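Local structure of Exo-poly-alpha-D-galacturonosidase (Thermotoga maritima, 3JUR) at residues R49-L54 with S78-H83; V100-F105 with Y118-E123; K165-M170 with H186-S191; P218-N223 with R274-P279. The protein probably hydrolyses the alpha-1,4-linked galacturonic acid backbone of pectin from the chain end, as an exo-acting polygalacturonase of glycosyl hydrolase family 28. All blocks are in the same frame, centred on the assembly; numbering follows the deposited sequence.

Interaction 1 (R49-L54 with S78-H83)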
loop_
_atom_site.group_PDB
_atom_site.type_symbol
_atom_site.label_atom_id
_atom_site.label_comp_id
_atom_site.label_asym_id
_atom_site.label_seq_id
_atom_site.Cartn_x
_atom_site.Cartn_y
_atom_site.Cartn_z
ATOM N N ARG D 49 -59.061 3.606 28.438
ATOM C CA ARG D 49 -60.440 3.481 27.971
ATOM C C ARG D 49 -60.510 3.378 26.446
ATOM O O ARG D 49 -61.334 2.639 25.906
ATOM C CB ARG D 49 -61.283 4.653 28.465
ATOM C CG ARG D 49 -62.623 4.248 29.052
ATOM C CD ARG D 49 -63.540 5.460 29.227
ATOM N NE ARG D 49 -62.800 6.638 29.687
ATOM C CZ ARG D 49 -63.170 7.898 29.471
ATOM N NH1 ARG D 49 -64.280 8.175 28.792
ATOM N NH2 ARG D 49 -62.418 8.887 29.932
ATOM N N ALA D 50 -59.631 4.108 25.758
ATOM C CA ALA D 50 -59.566 4.065 24.294
ATOM C C ALA D 50 -59.132 2.695 23.776
ATOM O O ALA D 50 -59.694 2.194 22.803
ATOM C CB ALA D 50 -58.651 5.151 23.764
ATOM N N ILE D 51 -58.136 2.100 24.432
ATOM C CA ILE D 51 -57.629 0.773 24.066
ATOM C C ILE D 51 -58.693 -0.307 24.310
ATOM O O ILE D 51 -58.880 -1.202 23.477
ATOM C CB ILE D 51 -56.292 0.444 24.802
ATOM C CG1 ILE D 51 -55.144 1.279 24.215
ATOM C CG2 ILE D 51 -55.952 -1.048 24.712
ATOM C CD1 ILE D 51 -53.847 1.238 25.006
ATOM N N GLU D 52 -59.388 -0.206 25.442
ATOM C CA GLU D 52 -60.461 -1.140 25.782
ATOM C C GLU D 52 -61.670 -1.003 24.846
ATOM O O GLU D 52 -62.251 -2.009 24.437
ATOM C CB GLU D 52 -60.861 -1.002 27.262
ATOM C CG GLU D 52 -62.152 -1.735 27.691
ATOM C CD GLU D 52 -62.167 -3.231 27.356
ATOM O OE1 GLU D 52 -61.087 -3.869 27.318
ATOM O OE2 GLU D 52 -63.275 -3.768 27.134
ATOM N N GLU D 53 -62.034 0.231 24.495
ATOM C CA GLU D 53 -63.112 0.453 23.529
ATOM C C GLU D 53 -62.778 -0.203 22.186
ATOM O O GLU D 53 -63.632 -0.843 21.578
ATOM C CB GLU D 53 -63.411 1.946 23.354
ATOM C CG GLU D 53 -64.644 2.264 22.495
ATOM C CD GLU D 53 -65.960 1.976 23.200
ATOM O OE1 GLU D 53 -66.320 0.787 23.359
ATOM O OE2 GLU D 53 -66.648 2.946 23.582
ATOM N N LEU D 54 -61.533 -0.056 21.743
ATOM C CA LEU D 54 -61.070 -0.688 20.505
ATOM C C LEU D 54 -61.016 -2.204 20.621
ATOM O O LEU D 54 -61.479 -2.917 19.736
ATOM C CB LEU D 54 -59.694 -0.154 20.101
ATOM C CG LEU D 54 -59.647 1.163 19.331
ATOM C CD1 LEU D 54 -58.236 1.735 19.371
ATOM C CD2 LEU D 54 -60.122 0.975 17.895
ATOM N N SER D 78 -53.844 -7.111 22.052
ATOM C CA SER D 78 -53.817 -7.672 20.701
ATOM C C SER D 78 -54.657 -6.872 19.701
ATOM O O SER D 78 -55.730 -6.368 20.048
ATOM C CB SER D 78 -54.296 -9.124 20.726
ATOM O OG SER D 78 -53.293 -9.980 21.237
ATOM N N ASN D 79 -54.154 -6.764 18.469
ATOM C CA ASN D 79 -54.868 -6.112 17.352
ATOM C C ASN D 79 -54.990 -4.593 17.467
ATOM O O ASN D 79 -55.883 -3.981 16.863
ATOM C CB ASN D 79 -56.247 -6.753 17.118
ATOM C CG ASN D 79 -56.159 -8.241 16.863
ATOM O OD1 ASN D 79 -55.439 -8.691 15.965
ATOM N ND2 ASN D 79 -56.882 -9.016 17.654
ATOM N N ILE D 80 -54.077 -3.996 18.230
ATOM C CA ILE D 80 -54.072 -2.557 18.480
ATOM C C ILE D 80 -52.889 -1.863 17.803
ATOM O O ILE D 80 -51.729 -2.285 17.949
ATOM C CB ILE D 80 -54.071 -2.238 20.008
ATOM C CG1 ILE D 80 -55.314 -2.822 20.704
ATOM C CG2 ILE D 80 -53.944 -0.728 20.271
ATOM C CD1 ILE D 80 -56.665 -2.299 20.211
ATOM N N GLU D 81 -53.200 -0.806 17.056
ATOM C CA GLU D 81 -52.188 0.091 16.509
ATOM C C GLU D 81 -52.241 1.429 17.243
ATOM O O GLU D 81 -53.274 2.106 17.247
ATOM C CB GLU D 81 -52.398 0.299 15.007
ATOM C CG GLU D 81 -51.378 1.231 14.333
ATOM C CD GLU D 81 -51.741 1.550 12.888
ATOM O OE1 GLU D 81 -52.156 0.623 12.157
ATOM O OE2 GLU D 81 -51.612 2.722 12.475
ATOM N N LEU D 82 -51.134 1.793 17.882
ATOM C CA LEU D 82 -51.011 3.095 18.515
ATOM C C LEU D 82 -50.414 4.085 17.507
ATOM O O LEU D 82 -49.216 4.048 17.226
ATOM C CB LEU D 82 -50.150 2.983 19.778
ATOM C CG LEU D 82 -49.897 4.218 20.650
ATOM C CD1 LEU D 82 -51.184 4.762 21.297
ATOM C CD2 LEU D 82 -48.842 3.903 21.713
ATOM N N HIS D 83 -51.263 4.954 16.960
ATOM C CA HIS D 83 -50.858 5.892 15.910
ATOM C C HIS D 83 -50.547 7.268 16.502
ATOM O O HIS D 83 -51.450 8.006 16.910
ATOM C CB HIS D 83 -51.928 5.963 14.815
ATOM C CG HIS D 83 -51.546 6.809 13.638
ATOM N ND1 HIS D 83 -50.539 6.459 12.760
ATOM C CD2 HIS D 83 -52.047 7.982 13.184
ATOM C CE1 HIS D 83 -50.430 7.387 11.826
ATOM N NE2 HIS D 83 -51.332 8.323 12.060
#

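Interaction 2 (V100-F105 with Y118-E123)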
loop_
_atom_site.group_PDB
_atom_site.type_symbol
_atom_site.label_atom_id
_atom_site.label_comp_id
_atom_site.label_asym_id
_atom_site.label_seq_id
_atom_site.Cartn_x
_atom_site.Cartn_y
_atom_site.Cartn_z
ATOM N N VAL D 100 -46.275 -4.334 39.773
ATOM C CA VAL D 100 -45.207 -4.997 39.024
ATOM C C VAL D 100 -45.772 -5.893 37.917
ATOM O O VAL D 100 -46.838 -6.483 38.072
ATOM C CB VAL D 100 -44.268 -5.819 39.960
ATOM C CG1 VAL D 100 -43.442 -4.892 40.839
ATOM C CG2 VAL D 100 -45.067 -6.801 40.829
ATOM N N VAL D 101 -45.062 -5.961 36.795
ATOM C CA VAL D 101 -45.442 -6.828 35.676
ATOM C C VAL D 101 -44.280 -7.748 35.306
ATOM O O VAL D 101 -43.137 -7.486 35.688
ATOM C CB VAL D 101 -45.881 -6.014 34.423
ATOM C CG1 VAL D 101 -47.101 -5.158 34.729
ATOM C CG2 VAL D 101 -44.724 -5.159 33.873
ATOM N N LEU D 102 -44.575 -8.824 34.576
ATOM C CA LEU D 102 -43.539 -9.700 34.041
ATOM C C LEU D 102 -42.678 -8.914 33.071
ATOM O O LEU D 102 -43.179 -8.354 32.095
ATOM C CB LEU D 102 -44.148 -10.915 33.331
ATOM C CG LEU D 102 -43.197 -11.881 32.608
ATOM C CD1 LEU D 102 -42.273 -12.624 33.578
ATOM C CD2 LEU D 102 -44.002 -12.871 31.783
ATOM N N THR D 103 -41.380 -8.870 33.355
ATOM C CA THR D 103 -40.441 -8.101 32.550
ATOM C C THR D 103 -39.028 -8.690 32.675
ATOM O O THR D 103 -38.857 -9.843 33.098
ATOM C CB THR D 103 -40.511 -6.561 32.880
ATOM O OG1 THR D 103 -39.785 -5.808 31.897
ATOM C CG2 THR D 103 -39.979 -6.242 34.281
ATOM N N ARG D 104 -38.023 -7.912 32.304
ATOM C CA ARG D 104 -36.662 -8.410 32.288
ATOM C C ARG D 104 -35.698 -7.275 32.611
ATOM O O ARG D 104 -35.920 -6.137 32.200
ATOM C CB ARG D 104 -36.363 -9.018 30.910
ATOM C CG ARG D 104 -35.529 -10.285 30.969
ATOM C CD ARG D 104 -35.244 -10.866 29.598
ATOM N NE ARG D 104 -36.055 -12.048 29.338
ATOM C CZ ARG D 104 -35.663 -13.085 28.605
ATOM N NH1 ARG D 104 -34.450 -13.108 28.056
ATOM N NH2 ARG D 104 -36.484 -14.109 28.428
ATOM N N PHE D 105 -34.648 -7.568 33.369
ATOM C CA PHE D 105 -33.591 -6.584 33.608
ATOM C C PHE D 105 -32.222 -7.179 33.302
ATOM O O PHE D 105 -31.792 -8.137 33.943
ATOM C CB PHE D 105 -33.631 -6.038 35.043
ATOM C CG PHE D 105 -32.742 -4.833 35.263
ATOM C CD1 PHE D 105 -33.252 -3.546 35.133
ATOM C CD2 PHE D 105 -31.392 -4.989 35.593
ATOM C CE1 PHE D 105 -32.442 -2.434 35.338
ATOM C CE2 PHE D 105 -30.572 -3.884 35.794
ATOM C CZ PHE D 105 -31.100 -2.602 35.668
ATOM N N TYR D 118 -46.163 -1.183 26.955
ATOM C CA TYR D 118 -46.061 -2.596 27.320
ATOM C C TYR D 118 -47.128 -3.461 26.662
ATOM O O TYR D 118 -48.327 -3.139 26.700
ATOM C CB TYR D 118 -46.129 -2.726 28.851
ATOM C CG TYR D 118 -45.973 -4.129 29.435
ATOM C CD1 TYR D 118 -44.772 -4.836 29.314
ATOM C CD2 TYR D 118 -47.018 -4.723 30.152
ATOM C CE1 TYR D 118 -44.621 -6.107 29.869
ATOM C CE2 TYR D 118 -46.882 -5.993 30.712
ATOM C CZ TYR D 118 -45.680 -6.679 30.567
ATOM O OH TYR D 118 -45.545 -7.932 31.120
ATOM N N ALA D 119 -46.678 -4.562 26.066
ATOM C CA ALA D 119 -47.570 -5.622 25.593
ATOM C C ALA D 119 -47.041 -6.983 26.041
ATOM O O ALA D 119 -45.859 -7.283 25.864
ATOM C CB ALA D 119 -47.713 -5.574 24.076
ATOM N N LEU D 120 -47.916 -7.799 26.619
ATOM C CA LEU D 120 -47.546 -9.137 27.073
ATOM C C LEU D 120 -48.452 -10.177 26.431
ATOM O O LEU D 120 -49.673 -10.065 26.515
ATOM C CB LEU D 120 -47.640 -9.232 28.603
ATOM C CG LEU D 120 -47.557 -10.629 29.237
ATOM C CD1 LEU D 120 -46.157 -11.232 29.091
ATOM C CD2 LEU D 120 -47.985 -10.590 30.701
ATOM N N ASP D 121 -47.848 -11.182 25.798
ATOM C CA ASP D 121 -48.585 -12.298 25.176
ATOM C C ASP D 121 -49.597 -11.832 24.120
ATOM O O ASP D 121 -50.655 -12.440 23.939
ATOM C CB ASP D 121 -49.279 -13.163 26.249
ATOM C CG ASP D 121 -48.300 -13.999 27.060
ATOM O OD1 ASP D 121 -47.338 -14.549 26.470
ATOM O OD2 ASP D 121 -48.501 -14.118 28.291
ATOM N N CYS D 122 -49.263 -10.745 23.436
ATOM C CA CYS D 122 -50.156 -10.133 22.457
ATOM C C CYS D 122 -49.784 -10.512 21.031
ATOM O O CYS D 122 -48.659 -10.944 20.753
ATOM C CB CYS D 122 -50.137 -8.609 22.601
ATOM S SG CYS D 122 -50.914 -7.983 24.111
ATOM N N GLU D 123 -50.737 -10.310 20.129
ATOM C CA GLU D 123 -50.579 -10.630 18.724
ATOM C C GLU D 123 -51.071 -9.443 17.896
ATOM O O GLU D 123 -52.062 -8.805 18.263
ATOM C CB GLU D 123 -51.414 -11.868 18.424
ATOM C CG GLU D 123 -51.247 -12.471 17.050
ATOM C CD GLU D 123 -52.115 -13.708 16.876
ATOM O OE1 GLU D 123 -53.295 -13.680 17.296
ATOM O OE2 GLU D 123 -51.612 -14.708 16.327
#

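Interaction 3 (K165-M170 with H186-S191)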
loop_
_atom_site.group_PDB
_atom_site.type_symbol
_atom_site.label_atom_id
_atom_site.label_comp_id
_atom_site.label_asym_id
_atom_site.label_seq_id
_atom_site.Cartn_x
_atom_site.Cartn_y
_atom_site.Cartn_z
ATOM N N LYS D 165 -27.332 -7.363 42.169
ATOM C CA LYS D 165 -26.659 -8.428 42.905
ATOM C C LYS D 165 -27.661 -9.480 43.385
ATOM O O LYS D 165 -27.452 -10.676 43.178
ATOM C CB LYS D 165 -25.885 -7.827 44.083
ATOM C CG LYS D 165 -25.127 -8.817 44.945
ATOM C CD LYS D 165 -24.504 -8.108 46.139
ATOM C CE LYS D 165 -23.888 -9.087 47.130
ATOM N NZ LYS D 165 -22.663 -9.717 46.574
ATOM N N LYS D 166 -28.750 -9.021 44.005
ATOM C CA LYS D 166 -29.809 -9.906 44.510
ATOM C C LYS D 166 -30.505 -10.689 43.398
ATOM O O LYS D 166 -30.711 -11.897 43.522
ATOM C CB LYS D 166 -30.844 -9.122 45.325
ATOM C CG LYS D 166 -30.374 -8.735 46.725
ATOM C CD LYS D 166 -31.528 -8.312 47.641
ATOM C CE LYS D 166 -32.106 -6.944 47.268
ATOM N NZ LYS D 166 -33.125 -6.508 48.274
ATOM N N LEU D 167 -30.856 -9.994 42.316
ATOM C CA LEU D 167 -31.503 -10.611 41.155
ATOM C C LEU D 167 -30.673 -11.751 40.547
ATOM O O LEU D 167 -31.220 -12.800 40.194
ATOM C CB LEU D 167 -31.838 -9.549 40.093
ATOM C CG LEU D 167 -32.530 -9.992 38.796
ATOM C CD1 LEU D 167 -33.904 -10.593 39.065
ATOM C CD2 LEU D 167 -32.640 -8.838 37.813
ATOM N N LYS D 168 -29.363 -11.541 40.429
ATOM C CA LYS D 168 -28.463 -12.568 39.893
ATOM C C LYS D 168 -28.432 -13.798 40.798
ATOM O O LYS D 168 -28.522 -14.932 40.322
ATOM C CB LYS D 168 -27.048 -12.014 39.702
ATOM C CG LYS D 168 -26.913 -11.030 38.539
ATOM C CD LYS D 168 -25.515 -10.418 38.507
ATOM C CE LYS D 168 -25.330 -9.510 37.298
ATOM N NZ LYS D 168 -24.183 -8.575 37.491
ATOM N N GLU D 169 -28.324 -13.559 42.103
ATOM C CA GLU D 169 -28.321 -14.639 43.095
ATOM C C GLU D 169 -29.603 -15.470 43.078
ATOM O O GLU D 169 -29.544 -16.694 43.156
ATOM C CB GLU D 169 -28.033 -14.091 44.491
ATOM C CG GLU D 169 -26.549 -14.092 44.828
ATOM C CD GLU D 169 -26.166 -13.058 45.876
ATOM O OE1 GLU D 169 -26.837 -12.980 46.928
ATOM O OE2 GLU D 169 -25.176 -12.328 45.644
ATOM N N MET D 170 -30.746 -14.798 42.947
ATOM C CA MET D 170 -32.045 -15.467 42.825
ATOM C C MET D 170 -32.096 -16.383 41.602
ATOM O O MET D 170 -32.540 -17.524 41.698
ATOM C CB MET D 170 -33.180 -14.446 42.755
ATOM C CG MET D 170 -33.495 -13.754 44.065
ATOM S SD MET D 170 -34.496 -12.269 43.805
ATOM C CE MET D 170 -35.049 -11.961 45.488
ATOM N N HIS D 186 -37.150 -0.637 45.423
ATOM C CA HIS D 186 -36.015 -1.151 44.654
ATOM C C HIS D 186 -35.722 -0.246 43.469
ATOM O O HIS D 186 -36.569 0.557 43.070
ATOM C CB HIS D 186 -36.265 -2.598 44.223
ATOM C CG HIS D 186 -36.504 -3.516 45.377
ATOM N ND1 HIS D 186 -35.487 -4.204 46.005
ATOM C CD2 HIS D 186 -37.636 -3.818 46.057
ATOM C CE1 HIS D 186 -35.985 -4.907 47.007
ATOM N NE2 HIS D 186 -37.287 -4.692 47.058
ATOM N N TYR D 187 -34.519 -0.370 42.913
ATOM C CA TYR D 187 -34.002 0.652 42.003
ATOM C C TYR D 187 -33.572 0.121 40.636
ATOM O O TYR D 187 -32.512 0.481 40.112
ATOM C CB TYR D 187 -32.903 1.464 42.706
ATOM C CG TYR D 187 -33.411 2.130 43.970
ATOM C CD1 TYR D 187 -33.937 3.420 43.936
ATOM C CD2 TYR D 187 -33.397 1.456 45.198
ATOM C CE1 TYR D 187 -34.427 4.029 45.095
ATOM C CE2 TYR D 187 -33.885 2.051 46.352
ATOM C CZ TYR D 187 -34.395 3.337 46.294
ATOM O OH TYR D 187 -34.868 3.931 47.432
ATOM N N LEU D 188 -34.423 -0.729 40.065
ATOM C CA LEU D 188 -34.221 -1.262 38.722
ATOM C C LEU D 188 -35.161 -0.566 37.734
ATOM O O LEU D 188 -36.383 -0.770 37.778
ATOM C CB LEU D 188 -34.446 -2.779 38.709
ATOM C CG LEU D 188 -33.651 -3.626 39.718
ATOM C CD1 LEU D 188 -34.149 -5.065 39.718
ATOM C CD2 LEU D 188 -32.147 -3.571 39.433
ATOM N N ARG D 189 -34.583 0.266 36.865
ATOM C CA ARG D 189 -35.332 0.983 35.821
ATOM C C ARG D 189 -36.044 0.033 34.854
ATOM O O ARG D 189 -35.571 -1.077 34.616
ATOM C CB ARG D 189 -34.401 1.882 35.010
ATOM C CG ARG D 189 -33.855 3.091 35.751
ATOM C CD ARG D 189 -32.654 3.632 34.989
ATOM N NE ARG D 189 -31.506 2.729 35.067
ATOM C CZ ARG D 189 -30.534 2.656 34.157
ATOM N NH1 ARG D 189 -30.556 3.421 33.068
ATOM N NH2 ARG D 189 -29.537 1.803 34.334
ATOM N N PRO D 190 -37.191 0.464 34.303
ATOM C CA PRO D 190 -37.891 -0.334 33.300
ATOM C C PRO D 190 -37.412 -0.005 31.878
ATOM O O PRO D 190 -36.829 1.062 31.662
ATOM C CB PRO D 190 -39.341 0.102 33.481
ATOM C CG PRO D 190 -39.242 1.532 33.905
ATOM C CD PRO D 190 -37.984 1.642 34.721
ATOM N N SER D 191 -37.644 -0.917 30.933
ATOM C CA SER D 191 -37.454 -0.632 29.506
ATOM C C SER D 191 -38.467 0.432 29.060
ATOM O O SER D 191 -39.468 0.669 29.747
ATOM C CB SER D 191 -37.632 -1.901 28.671
ATOM O OG SER D 191 -36.583 -2.836 28.885
#

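Interaction 4 (P218-N223 with R274-P279)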
loop_
_atom_site.group_PDB
_atom_site.type_symbol
_atom_site.label_atom_id
_atom_site.label_comp_id
_atom_site.label_asym_id
_atom_site.label_seq_id
_atom_site.Cartn_x
_atom_site.Cartn_y
_atom_site.Cartn_z
ATOM N N PRO D 218 -37.993 -5.900 22.351
ATOM C CA PRO D 218 -38.818 -7.082 22.120
ATOM C C PRO D 218 -38.169 -8.308 22.751
ATOM O O PRO D 218 -36.952 -8.511 22.611
ATOM C CB PRO D 218 -38.860 -7.208 20.590
ATOM C CG PRO D 218 -37.670 -6.474 20.093
ATOM C CD PRO D 218 -37.189 -5.535 21.164
ATOM N N VAL D 219 -38.976 -9.107 23.442
ATOM C CA VAL D 219 -38.485 -10.264 24.182
ATOM C C VAL D 219 -39.319 -11.478 23.813
ATOM O O VAL D 219 -40.550 -11.419 23.829
ATOM C CB VAL D 219 -38.561 -10.047 25.724
ATOM C CG1 VAL D 219 -37.970 -11.240 26.478
ATOM C CG2 VAL D 219 -37.863 -8.754 26.137
ATOM N N LEU D 220 -38.638 -12.571 23.479
ATOM C CA LEU D 220 -39.278 -13.858 23.178
ATOM C C LEU D 220 -40.391 -13.691 22.148
ATOM O O LEU D 220 -41.436 -14.354 22.203
ATOM C CB LEU D 220 -39.780 -14.526 24.461
ATOM C CG LEU D 220 -38.711 -15.018 25.439
ATOM C CD1 LEU D 220 -39.310 -15.248 26.817
ATOM C CD2 LEU D 220 -38.052 -16.291 24.915
ATOM N N SER D 221 -40.135 -12.791 21.203
ATOM C CA SER D 221 -41.114 -12.387 20.211
ATOM C C SER D 221 -40.721 -12.864 18.820
ATOM O O SER D 221 -39.541 -13.109 18.536
ATOM C CB SER D 221 -41.286 -10.867 20.227
ATOM O OG SER D 221 -41.928 -10.458 21.424
ATOM N N GLU D 222 -41.723 -12.977 17.957
ATOM C CA GLU D 222 -41.527 -13.484 16.609
ATOM C C GLU D 222 -42.267 -12.623 15.591
ATOM O O GLU D 222 -43.391 -12.165 15.844
ATOM C CB GLU D 222 -42.005 -14.932 16.535
ATOM C CG GLU D 222 -41.477 -15.693 15.351
ATOM C CD GLU D 222 -41.717 -17.184 15.470
ATOM O OE1 GLU D 222 -41.431 -17.747 16.551
ATOM O OE2 GLU D 222 -42.186 -17.787 14.480
ATOM N N ASN D 223 -41.631 -12.420 14.439
ATOM C CA ASN D 223 -42.136 -11.541 13.381
ATOM C C ASN D 223 -42.249 -10.085 13.847
ATOM O O ASN D 223 -43.349 -9.555 14.066
ATOM C CB ASN D 223 -43.453 -12.065 12.787
ATOM C CG ASN D 223 -43.979 -11.186 11.670
ATOM O OD1 ASN D 223 -43.239 -10.397 11.088
ATOM N ND2 ASN D 223 -45.266 -11.319 11.363
ATOM N N ARG D 274 -29.928 -19.793 30.203
ATOM C CA ARG D 274 -29.843 -21.229 29.901
ATOM C C ARG D 274 -31.142 -21.970 30.186
ATOM O O ARG D 274 -31.499 -22.886 29.449
ATOM C CB ARG D 274 -28.707 -21.901 30.669
ATOM C CG ARG D 274 -27.348 -21.632 30.106
ATOM C CD ARG D 274 -26.274 -22.178 31.021
ATOM N NE ARG D 274 -25.292 -21.132 31.250
ATOM C CZ ARG D 274 -25.010 -20.597 32.433
ATOM N NH1 ARG D 274 -25.590 -21.039 33.536
ATOM N NH2 ARG D 274 -24.116 -19.626 32.501
ATOM N N ARG D 275 -31.825 -21.590 31.266
ATOM C CA ARG D 275 -33.118 -22.181 31.634
ATOM C C ARG D 275 -34.144 -22.008 30.508
ATOM O O ARG D 275 -34.747 -22.989 30.064
ATOM C CB ARG D 275 -33.653 -21.582 32.949
ATOM C CG ARG D 275 -35.083 -22.030 33.331
ATOM C CD ARG D 275 -35.634 -21.284 34.550
ATOM N NE ARG D 275 -35.728 -19.832 34.347
ATOM C CZ ARG D 275 -36.812 -19.193 33.906
ATOM N NH1 ARG D 275 -37.916 -19.866 33.609
ATOM N NH2 ARG D 275 -36.795 -17.872 33.760
ATOM N N ILE D 276 -34.326 -20.767 30.053
ATOM C CA ILE D 276 -35.276 -20.457 28.978
ATOM C C ILE D 276 -34.791 -21.072 27.661
ATOM O O ILE D 276 -35.585 -21.624 26.897
ATOM C CB ILE D 276 -35.525 -18.932 28.870
ATOM C CG1 ILE D 276 -36.220 -18.428 30.140
ATOM C CG2 ILE D 276 -36.376 -18.590 27.641
ATOM C CD1 ILE D 276 -35.998 -16.964 30.435
ATOM N N GLY D 277 -33.481 -20.990 27.423
ATOM C CA GLY D 277 -32.825 -21.657 26.297
ATOM C C GLY D 277 -33.368 -21.336 24.914
ATOM O O GLY D 277 -33.452 -22.220 24.067
ATOM N N VAL D 278 -33.746 -20.079 24.687
ATOM C CA VAL D 278 -34.250 -19.650 23.382
ATOM C C VAL D 278 -33.279 -18.639 22.779
ATOM O O VAL D 278 -32.994 -17.613 23.395
ATOM C CB VAL D 278 -35.685 -19.052 23.461
ATOM C CG1 VAL D 278 -36.114 -18.495 22.106
ATOM C CG2 VAL D 278 -36.687 -20.107 23.937
ATOM N N PRO D 279 -32.751 -18.936 21.579
ATOM C CA PRO D 279 -31.785 -18.020 20.978
ATOM C C PRO D 279 -32.466 -16.852 20.283
ATOM O O PRO D 279 -33.641 -16.945 19.955
ATOM C CB PRO D 279 -31.060 -18.898 19.953
ATOM C CG PRO D 279 -32.039 -19.966 19.591
ATOM C CD PRO D 279 -32.988 -20.133 20.747
#

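Interaction 1 (R49-L54 with S78-H83)
Ile-80 pushes its CD1 methyl against the base of Leu-54, where it lies 3.7 Å from Leu-54 CB. Its side chain folds back at the second torsion (chi2 -61°), which turns CD1 to the helix while CG1 forms a shoulder for Ile-51, whose CG2 stays 4.4 Å from Ile-80 CG1. The same CD1 passes 4.1 Å from Ile-51 O, a carbonyl of the helix backbone. No hydrogen bond crosses; the contact is a meeting of branched aliphatic side chains, all buried. Isoleucine suits the strand because its beta-branched shape is at ease in extended backbone, and its long arm reaches across a backbone separation of 7.4 Å between the CA atoms of Ile-51 and Ile-80. Helix 44-57 covers the N-terminal end of the parallel beta-helix. Ile-51 and Leu-54 also rest on Leu-62 of strand 60-64, which pairs in parallel with strand 80-84, so the helix is seated on side chains from both neighbouring strands.

Interaction 2 (V100-F105 with Y118-E123)
With chi1 at -177°, Tyr-118 carries its ring straight out from strand 117-120 towards the backbone of 100-105. Val-101, whose CB points toward segment 118-123, has CG2 between its backbone N and carbonyl carbon (chi1 -61°), over that ring. The two side chains approach from opposite directions. Val-101 CG2 stands over one face in a CH-pi contact, 4.0 Å from the centroid of the Tyr-118 ring and displaced towards its rim, closest to CZ. Beyond the ring, Tyr-118 OH donates a short hydrogen bond of 2.6 Å to Leu-102 O, in the carbonyl plane on a lone pair, with a C=O...donor angle of 138°. Bond and methyl help to hold the ring, which also meets His-75. A phenylalanine here, lacking the hydroxyl, would probably leave Leu-102 O without this donor and the corner of the chain at Leu-102 less firmly held. Alongside, Leu-102 CD2 meets Leu-120 CD1 at 3.8 Å, the two leucines crossing at about a right angle. A tyrosine suits its place, having a flat apolar face for the valine and a polar end long enough to reach the carbonyl. Strand 117-120 belongs to a parallel sheet of the beta-helix, between strands 68-75 and 193-196, and the contact ties to it the chain entering the antiparallel pair 103-105 and 108-112; Leu-102 and Leu-120 both touch Tyr-196.

Interaction 3 (K165-M170 with H186-S191)
At the edge of the His-186 imidazole, close to its plane, lies the ammonium end of Lys-166, its NZ 3.5 Å from His-186 CE1 without a hydrogen bond. Phe-182 adds an edge-to-face meeting of rings. The stronger polar partner of the histidine is Asp-163, hydrogen-bonded to ND1, and this carboxylate also forms a long, weak ion pair with Lys-166 NZ. It would probably ease the closeness of the lysine to the ring, NZ being 4.0 Å from His-186 ND1. Lys-166 gets there by a bend near its end (chi3 -72°), and its side chain crosses the histidine at about a right angle. A lysine fits this exposed turn of the helix, its flexible arm spanning a gap across which the CA atoms of Lys-166 and His-186 are 10.7 Å apart. Deeper in, Leu-167 CD2 faces Leu-188 CD1 at 4.5 Å, a loose apolar approach of two buried leucines. Both of them pack on Phe-105 and on Leu-110, which belong to the paired strands 103-105 and 108-112. Helix 161-173 and the loop leading into strand 193-196 thus lie against one small apolar patch beside the beta-helix, with the lysine and histidine at its outer margin.

Interaction 4 (P218-N223 with R274-P279)
Apolar contact rests on one methyl. Leu-220 CD2 fits between two branched residues, 3.9 Å from Ile-276 CG2 and 3.9 Å from Val-278 CB. The CB of Leu-220 does not point straight at these partners, but the side-chain end comes over to them, crossing both obliquely. Leucine suits this reach with its slender stem and forked tip, and the beta-branched isoleucine and valine offer a broad surface. Strand 216-219 belongs to a right-handed parallel beta-helix, the fold of family 28, and Leu-220, with positive phi, lies where the chain leaves that strand; helix 270-276 ends beside it. Gly-277 follows the helix with phi 56°, where a CB would crowd Arg-274 O at 3.3 Å. Among hydrogen bonds, Ser-221 OG donates to Val-219 O at 2.9 Å from above the carbonyl plane, and the same hydroxyl pairs with Cys-198 N of the preceding coil. Asn-223 ND2 meets Asn-200 OD1, an amide link between coils that recalls the asparagine ladders. As for charges, Arg-275 forms salt bridges with Asp-272 and Glu-109; within this segment Ile-276 CG1 lies 3.7 Å above the plane of its guanidinium, toward the rim.

Overall arrangement
Interaction 2 is the middle member, touching each of the other three. Interaction 1, with its centre about 17 Å away, joins it through polar links between coils, Ser-78 OG lying 2.8 Å from Glu-123 N and Asn-79 N 2.9 Å from Glu-123 O, both probable hydrogen bonds. Towards interaction 3, about 16 Å between centres, Phe-105 CD1 packs 3.8 Å from Leu-188 CB. Interaction 4 is nearer, about 13 Å between centres, and there Arg-104 NH2 lies 3.4 Å from Leu-220 CD1. Interactions 3 and 4 do not touch, their nearest atoms being about 7 Å apart, and interactions 1 and 3 are the furthest separated, about 31 Å between centres.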